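PDB 4ECO: uncharacterized protein from Bacteroides eggerthii DSM 20697, which is of unknown function but, as a solenoid of leucine-rich repeats, probably binds other proteins. Local coordinates for residues Arg553-Trp558 with Asn576-Val581. Sequence-based numbering, arbitrary orientation.
Sequences RTLREW and NDIRKV
V581 lies over the W558 indole, its CG1 3.5 Å from the centroid of the five-membered ring in a CH-pi contact, while I578 CG2 meets the ring near its edge. Anti to the backbone N (chi1 -179°), V581 CG1 is carried onto that face. I578 also sends CD1 to L555 CG, 3.8 Å away, the two side chains lying side by side; this is the close-packed, buried part of the contact, where two successive turns of a leucine-rich-repeat solenoid meet. The backbones of the two loops are joined by a hydrogen bond from D577 N to L555 O (2.9 Å), and a weak bond runs from R579 N to R556 O. N576 is buried, its amide held by I573 O and I543 O, as in the asparagine position of such repeats; its OD1 shares a water with L555 N. The outer side is looser and polar. R579 NH2 pairs with D577 OD2 at 2.8 Å, whereas R556 NE makes only a long salt bridge to that oxygen, at 4.0 Å, and the two arginines come close as like charges, which the carboxylate probably offsets. R553 NH1 donates in its guanidinium plane to N576 O (2.7 Å). In the chain one loop precedes and the other follows strand 570-572, the first coming after strand 540-542 and the second leading to strand 591-593, with V581 resting against I602 of strand 601-603.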
ATOM      1  N   ARG A 553       4.768  30.358 -26.251  1.00 57.23           N
ATOM      2  CA  ARG A 553       3.371  29.985 -26.034  1.00 54.84           C
ATOM      3  C   ARG A 553       2.770  29.657 -27.383  1.00 58.48           C
ATOM      4  O   ARG A 553       2.495  30.564 -28.190  1.00 60.01           O
ATOM      5  CB  ARG A 553       2.606  31.104 -25.315  1.00 52.32           C
ATOM      6  CG  ARG A 553       3.152  31.429 -23.943  1.00 50.33           C
ATOM      7  CD  ARG A 553       2.141  32.208 -23.165  1.00 54.94           C
ATOM      8  NE  ARG A 553       2.607  32.508 -21.812  1.00 60.25           N
ATOM      9  CZ  ARG A 553       1.828  32.977 -20.839  1.00 66.19           C
ATOM     10  NH1 ARG A 553       0.531  33.186 -21.053  1.00 49.53           N
ATOM     11  NH2 ARG A 553       2.338  33.240 -19.648  1.00 43.80           N
ATOM     12  N   THR A 554       2.638  28.349 -27.654  1.00 52.45           N
ATOM     13  CA  THR A 554       2.180  27.805 -28.939  1.00 51.44           C
ATOM     14  C   THR A 554       0.680  27.943 -29.191  1.00 51.10           C
ATOM     15  O   THR A 554       0.326  28.160 -30.344  1.00 51.58           O
ATOM     16  CB  THR A 554       2.547  26.319 -29.053  1.00 59.37           C
ATOM     17  OG1 THR A 554       2.126  25.621 -27.876  1.00 57.97           O
ATOM     18  CG2 THR A 554       4.033  26.091 -29.293  1.00 54.81           C
ATOM     19  N   LEU A 555      -0.198  27.805 -28.160  1.00 44.47           N
ATOM     20  CA  LEU A 555      -1.645  27.825 -28.391  1.00 43.00           C
ATOM     21  C   LEU A 555      -2.229  29.234 -28.371  1.00 49.40           C
ATOM     22  O   LEU A 555      -2.369  29.866 -27.320  1.00 49.45           O
ATOM     23  CB  LEU A 555      -2.396  26.936 -27.409  1.00 40.87           C
ATOM     24  CG  LEU A 555      -3.849  26.615 -27.753  1.00 42.63           C
ATOM     25  CD1 LEU A 555      -3.960  25.812 -29.049  1.00 42.44           C
ATOM     26  CD2 LEU A 555      -4.515  25.880 -26.608  1.00 42.33           C
ATOM     27  N   ARG A 556      -2.612  29.688 -29.575  1.00 47.09           N
ATOM     28  CA  ARG A 556      -3.191  31.002 -29.826  1.00 48.20           C
ATOM     29  C   ARG A 556      -4.665  30.864 -30.282  1.00 52.36           C
ATOM     30  O   ARG A 556      -5.425  31.840 -30.194  1.00 50.87           O
ATOM     31  CB  ARG A 556      -2.341  31.761 -30.876  1.00 49.49           C
ATOM     32  CG  ARG A 556      -0.923  32.071 -30.361  1.00 59.56           C
ATOM     33  CD  ARG A 556       0.057  32.502 -31.422  1.00 66.85           C
ATOM     34  NE  ARG A 556      -0.160  33.894 -31.799  1.00 86.65           N
ATOM     35  CZ  ARG A 556       0.267  34.438 -32.933  1.00111.75           C
ATOM     36  NH1 ARG A 556       0.929  33.707 -33.820  1.00103.82           N
ATOM     37  NH2 ARG A 556       0.014  35.714 -33.201  1.00103.73           N
ATOM     38  N   GLU A 557      -5.065  29.621 -30.686  1.00 48.19           N
ATOM     39  CA  GLU A 557      -6.373  29.239 -31.223  1.00 47.82           C
ATOM     40  C   GLU A 557      -7.379  28.813 -30.130  1.00 52.53           C
ATOM     41  O   GLU A 557      -7.152  27.848 -29.393  1.00 50.14           O
ATOM     42  CB  GLU A 557      -6.185  28.071 -32.235  1.00 49.12           C
ATOM     43  CG  GLU A 557      -7.446  27.521 -32.900  1.00 55.54           C
ATOM     44  CD  GLU A 557      -7.326  26.181 -33.614  1.00 75.09           C
ATOM     45  OE1 GLU A 557      -6.179  25.733 -33.847  1.00 78.11           O
ATOM     46  OE2 GLU A 557      -8.380  25.575 -33.935  1.00 62.17           O
ATOM     47  N   TRP A 558      -8.541  29.493 -30.099  1.00 51.10           N
ATOM     48  CA  TRP A 558      -9.647  29.132 -29.217  1.00 49.41           C
ATOM     49  C   TRP A 558     -10.457  28.026 -29.904  1.00 52.74           C
ATOM     50  O   TRP A 558     -10.732  28.148 -31.100  1.00 55.11           O
ATOM     51  CB  TRP A 558     -10.523  30.358 -28.883  1.00 48.18           C
ATOM     52  CG  TRP A 558     -11.829  30.002 -28.218  1.00 48.29           C
ATOM     53  CD1 TRP A 558     -13.017  29.717 -28.835  1.00 51.03           C
ATOM     54  CD2 TRP A 558     -12.051  29.805 -26.810  1.00 46.95           C
ATOM     55  NE1 TRP A 558     -13.962  29.366 -27.902  1.00 49.15           N
ATOM     56  CE2 TRP A 558     -13.403  29.429 -26.649  1.00 49.98           C
ATOM     57  CE3 TRP A 558     -11.245  29.950 -25.662  1.00 47.11           C
ATOM     58  CZ2 TRP A 558     -13.969  29.202 -25.385  1.00 48.35           C
ATOM     59  CZ3 TRP A 558     -11.812  29.740 -24.412  1.00 47.40           C
ATOM     60  CH2 TRP A 558     -13.154  29.355 -24.284  1.00 47.86           C
ATOM     61  N   ASN A 576      -1.746  30.494 -21.785  1.00 47.74           N
ATOM     62  CA  ASN A 576      -1.523  30.280 -23.214  1.00 47.85           C
ATOM     63  C   ASN A 576      -1.436  31.660 -23.863  1.00 54.43           C
ATOM     64  O   ASN A 576      -1.111  32.636 -23.173  1.00 54.64           O
ATOM     65  CB  ASN A 576      -2.636  29.390 -23.839  1.00 40.99           C
ATOM     66  CG  ASN A 576      -2.539  27.921 -23.509  1.00 55.28           C
ATOM     67  OD1 ASN A 576      -1.580  27.241 -23.850  1.00 53.97           O
ATOM     68  ND2 ASN A 576      -3.568  27.374 -22.909  1.00 42.94           N
ATOM     69  N   ASP A 577      -1.773  31.761 -25.154  1.00 51.17           N
ATOM     70  CA  ASP A 577      -1.800  33.027 -25.853  1.00 52.98           C
ATOM     71  C   ASP A 577      -3.083  33.120 -26.688  1.00 58.23           C
ATOM     72  O   ASP A 577      -3.058  33.555 -27.845  1.00 59.22           O
ATOM     73  CB  ASP A 577      -0.540  33.194 -26.711  1.00 56.21           C
ATOM     74  CG  ASP A 577      -0.264  34.608 -27.187  1.00 64.84           C
ATOM     75  OD1 ASP A 577      -0.967  35.549 -26.719  1.00 64.55           O
ATOM     76  OD2 ASP A 577       0.665  34.778 -28.005  1.00 71.25           O
ATOM     77  N   ILE A 578      -4.221  32.750 -26.069  1.00 53.42           N
ATOM     78  CA  ILE A 578      -5.524  32.770 -26.719  1.00 53.22           C
ATOM     79  C   ILE A 578      -5.855  34.222 -27.076  1.00 59.42           C
ATOM     80  O   ILE A 578      -5.574  35.137 -26.302  1.00 60.65           O
ATOM     81  CB  ILE A 578      -6.640  32.084 -25.866  1.00 54.80           C
ATOM     82  CG1 ILE A 578      -6.248  30.643 -25.457  1.00 53.43           C
ATOM     83  CG2 ILE A 578      -8.025  32.116 -26.560  1.00 55.49           C
ATOM     84  CD1 ILE A 578      -5.818  29.641 -26.590  1.00 54.18           C
ATOM     85  N   ARG A 579      -6.383  34.411 -28.293  1.00 54.79           N
ATOM     86  CA  ARG A 579      -6.723  35.705 -28.857  1.00 54.33           C
ATOM     87  C   ARG A 579      -8.242  35.914 -28.851  1.00 55.97           C
ATOM     88  O   ARG A 579      -8.832  35.959 -27.778  1.00 55.14           O
ATOM     89  CB  ARG A 579      -6.141  35.837 -30.277  1.00 53.64           C
ATOM     90  CG  ARG A 579      -4.658  35.517 -30.411  1.00 55.40           C
ATOM     91  CD  ARG A 579      -3.778  36.439 -29.608  1.00 69.58           C
ATOM     92  NE  ARG A 579      -2.368  36.082 -29.746  1.00 81.32           N
ATOM     93  CZ  ARG A 579      -1.375  36.963 -29.827  1.00 93.65           C
ATOM     94  NH1 ARG A 579      -1.629  38.269 -29.783  1.00 67.44           N
ATOM     95  NH2 ARG A 579      -0.124  36.550 -29.957  1.00 86.87           N
ATOM     96  N   LYS A 580      -8.863  36.046 -30.022  1.00 52.36           N
ATOM     97  CA  LYS A 580     -10.289  36.338 -30.140  1.00 53.39           C
ATOM     98  C   LYS A 580     -11.131  35.069 -29.960  1.00 57.05           C
ATOM     99  O   LYS A 580     -10.913  34.048 -30.632  1.00 56.30           O
ATOM    100  CB  LYS A 580     -10.594  37.028 -31.501  1.00 57.48           C
ATOM    101  CG  LYS A 580     -12.062  37.353 -31.835  1.00 71.46           C
ATOM    102  CD  LYS A 580     -12.680  38.515 -31.045  1.00 81.42           C
ATOM    103  CE  LYS A 580     -13.933  39.069 -31.702  1.00 89.16           C
ATOM    104  NZ  LYS A 580     -15.056  38.084 -31.777  1.00 95.28           N
ATOM    105  N   VAL A 581     -12.114  35.183 -29.038  1.00 52.45           N
ATOM    106  CA  VAL A 581     -13.116  34.181 -28.700  1.00 50.72           C
ATOM    107  C   VAL A 581     -14.440  34.730 -29.251  1.00 55.86           C
ATOM    108  O   VAL A 581     -14.954  35.734 -28.739  1.00 56.27           O
ATOM    109  CB  VAL A 581     -13.141  33.861 -27.180  1.00 52.78           C
ATOM    110  CG1 VAL A 581     -14.180  32.796 -26.857  1.00 51.66           C
ATOM    111  CG2 VAL A 581     -11.767  33.421 -26.686  1.00 51.88           C
TER
HETATM  112  O   HOH W   1       0.305  28.520 -25.187  1.00 48.57           O